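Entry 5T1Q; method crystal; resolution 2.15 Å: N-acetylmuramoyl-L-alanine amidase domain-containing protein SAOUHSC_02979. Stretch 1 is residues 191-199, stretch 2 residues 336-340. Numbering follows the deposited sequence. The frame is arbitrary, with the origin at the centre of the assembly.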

# COMPACT_ATOMS: atom_id res chain seq x y z
N THR A 191 11.91 3.29 3.48
CA THR A 191 11.85 4.62 4.09
C THR A 191 10.53 4.83 4.86
O THR A 191 10.43 5.69 5.73
N ASP A 192 9.54 4.02 4.51
CA ASP A 192 8.21 4.07 5.14
C ASP A 192 8.38 3.96 6.66
O ASP A 192 8.80 2.92 7.16
N PRO A 193 8.03 5.02 7.41
CA PRO A 193 8.22 5.00 8.86
C PRO A 193 7.27 4.09 9.62
O PRO A 193 7.43 3.92 10.83
N ASN A 194 6.28 3.51 8.93
CA ASN A 194 5.35 2.57 9.56
C ASN A 194 5.63 1.16 9.08
O ASN A 194 4.80 0.28 9.27
N TYR A 195 6.81 0.93 8.50
CA TYR A 195 7.11 -0.38 7.91
C TYR A 195 6.91 -1.56 8.89
O TYR A 195 6.19 -2.52 8.57
N ALA A 196 7.49 -1.45 10.09
CA ALA A 196 7.39 -2.53 11.08
C ALA A 196 5.95 -2.80 11.50
O ALA A 196 5.51 -3.96 11.52
N LYS A 197 5.20 -1.75 11.83
CA LYS A 197 3.81 -1.92 12.23
C LYS A 197 2.96 -2.53 11.11
O LYS A 197 2.02 -3.28 11.38
N LYS A 198 3.30 -2.21 9.86
CA LYS A 198 2.60 -2.80 8.72
C LYS A 198 2.89 -4.29 8.62
O LYS A 198 1.97 -5.09 8.45
N LEU A 199 4.17 -4.68 8.72
CA LEU A 199 4.52 -6.10 8.65
C LEU A 199 3.85 -6.88 9.79
O LEU A 199 3.30 -7.95 9.56
N GLY A 336 -0.37 9.27 5.87
CA GLY A 336 0.92 8.60 5.71
C GLY A 336 0.94 7.76 4.44
O GLY A 336 -0.08 7.63 3.76
N LEU A 337 2.10 7.22 4.11
CA LEU A 337 2.25 6.38 2.92
C LEU A 337 1.42 5.10 3.01
O LEU A 337 1.58 4.33 3.95
N GLY A 338 0.56 4.86 2.02
CA GLY A 338 -0.29 3.66 1.96
C GLY A 338 -1.34 3.57 3.08
O GLY A 338 -1.81 2.48 3.42
N ILE A 339 -1.69 4.72 3.64
CA ILE A 339 -2.65 4.78 4.73
C ILE A 339 -3.97 5.39 4.26
O ILE A 339 -3.99 6.44 3.63
N ILE A 340 -5.06 4.69 4.54
CA ILE A 340 -6.40 5.16 4.29
C ILE A 340 -6.85 5.77 5.63
O ILE A 340 -6.72 5.13 6.66

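The contact turns on one buried lysine amine that serves both stretches: Lys198 NZ donates to Leu337 O across the interface at 2.7 Å and forms a salt bridge with Asp192 OD2, in its own stretch, at 2.6 Å. The geometry behind this reach is a nearly extended side chain. Lys198 has CB directed toward the other stretch, chi1 m (-73°), and chi2 to chi4 all t, which carries the amine from the first helical turn to the Gly336–Ile339 type II turn.

Asp192 (chi1 t) also points toward the turn. Its OD1 accepts from Asn194 N at 3.0 Å, with an N-H...acceptor angle of 162°, within the type I turn, Asp192 to Tyr195, that leads into the helix. Water 1 extends the polar network, lying 2.7 Å from Asp192 OD1 and 2.8 Å from Leu337 O, with hydrogen-bond geometry to both.

Side-chain carbon contacts flank this centre. Leu337 (t, p) points inward and loses the most surface, 63 Å² of a 213 Å² total; its CD2 lies 4.0 Å from Asp192 CB. Ile339 (m, m) leaves its backbone sideways, yet its CD1 comes within 3.9 Å of Lys198 CE. A looser contact sets Ile339 CD1 4.3 Å from a polar atom, Asn194 OD1. At Gly338, phi is +65°, and a modelled CB would sit a tight 3.1 Å from Lys198 NZ.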

# COMPACT_ATOMS: atom_id res chain seq x y z
CB THR A 191 11.97 5.70 3.00
OG1 THR A 191 10.93 5.51 2.04
CG2 THR A 191 13.31 5.60 2.30
CB ASP A 192 7.36 2.91 4.58
CG ASP A 192 5.91 2.93 5.07
OD1 ASP A 192 5.57 3.66 6.03
OD2 ASP A 192 5.10 2.18 4.48
CB PRO A 193 8.01 6.47 9.26
CG PRO A 193 7.04 6.98 8.26
CD PRO A 193 7.33 6.25 6.97
CB ASN A 194 3.90 2.93 9.22
CG ASN A 194 3.47 4.27 9.78
OD1 ASN A 194 2.86 5.07 9.08
ND2 ASN A 194 3.77 4.51 11.05
CB TYR A 195 8.53 -0.39 7.32
CG TYR A 195 8.74 -1.45 6.26
CD1 TYR A 195 8.16 -1.31 5.00
CD2 TYR A 195 9.57 -2.54 6.48
CE1 TYR A 195 8.35 -2.26 4.01
CE2 TYR A 195 9.77 -3.50 5.50
CZ TYR A 195 9.17 -3.36 4.26
OH TYR A 195 9.38 -4.32 3.28
CB ALA A 196 8.24 -2.22 12.32
CB LYS A 197 3.20 -0.63 12.78
CG LYS A 197 3.80 -0.20 14.12
CD LYS A 197 2.84 0.60 14.98
CE LYS A 197 2.34 1.88 14.32
NZ LYS A 197 3.41 2.90 14.13
CB LYS A 198 2.98 -2.08 7.42
CG LYS A 198 2.35 -0.70 7.29
CD LYS A 198 2.81 -0.02 6.01
CE LYS A 198 2.11 1.30 5.79
NZ LYS A 198 2.48 1.87 4.47
CB LEU A 199 6.04 -6.31 8.68
CG LEU A 199 6.85 -5.84 7.48
CD1 LEU A 199 8.32 -6.17 7.69
CD2 LEU A 199 6.36 -6.46 6.18
CB LEU A 337 3.74 6.02 2.73
CG LEU A 337 4.15 5.18 1.52
CD1 LEU A 337 3.78 5.88 0.24
CD2 LEU A 337 5.65 4.91 1.55
CB ILE A 339 -2.13 5.67 5.88
CG1 ILE A 339 -0.74 5.23 6.33
CG2 ILE A 339 -3.11 5.67 7.05
CD1 ILE A 339 -0.66 3.83 6.87
CB ILE A 340 -7.32 3.99 3.91
CG1 ILE A 340 -6.90 3.44 2.55
CG2 ILE A 340 -8.78 4.43 3.88
CD1 ILE A 340 -7.50 2.09 2.26
O HOH W 1 3.15 4.88 6.25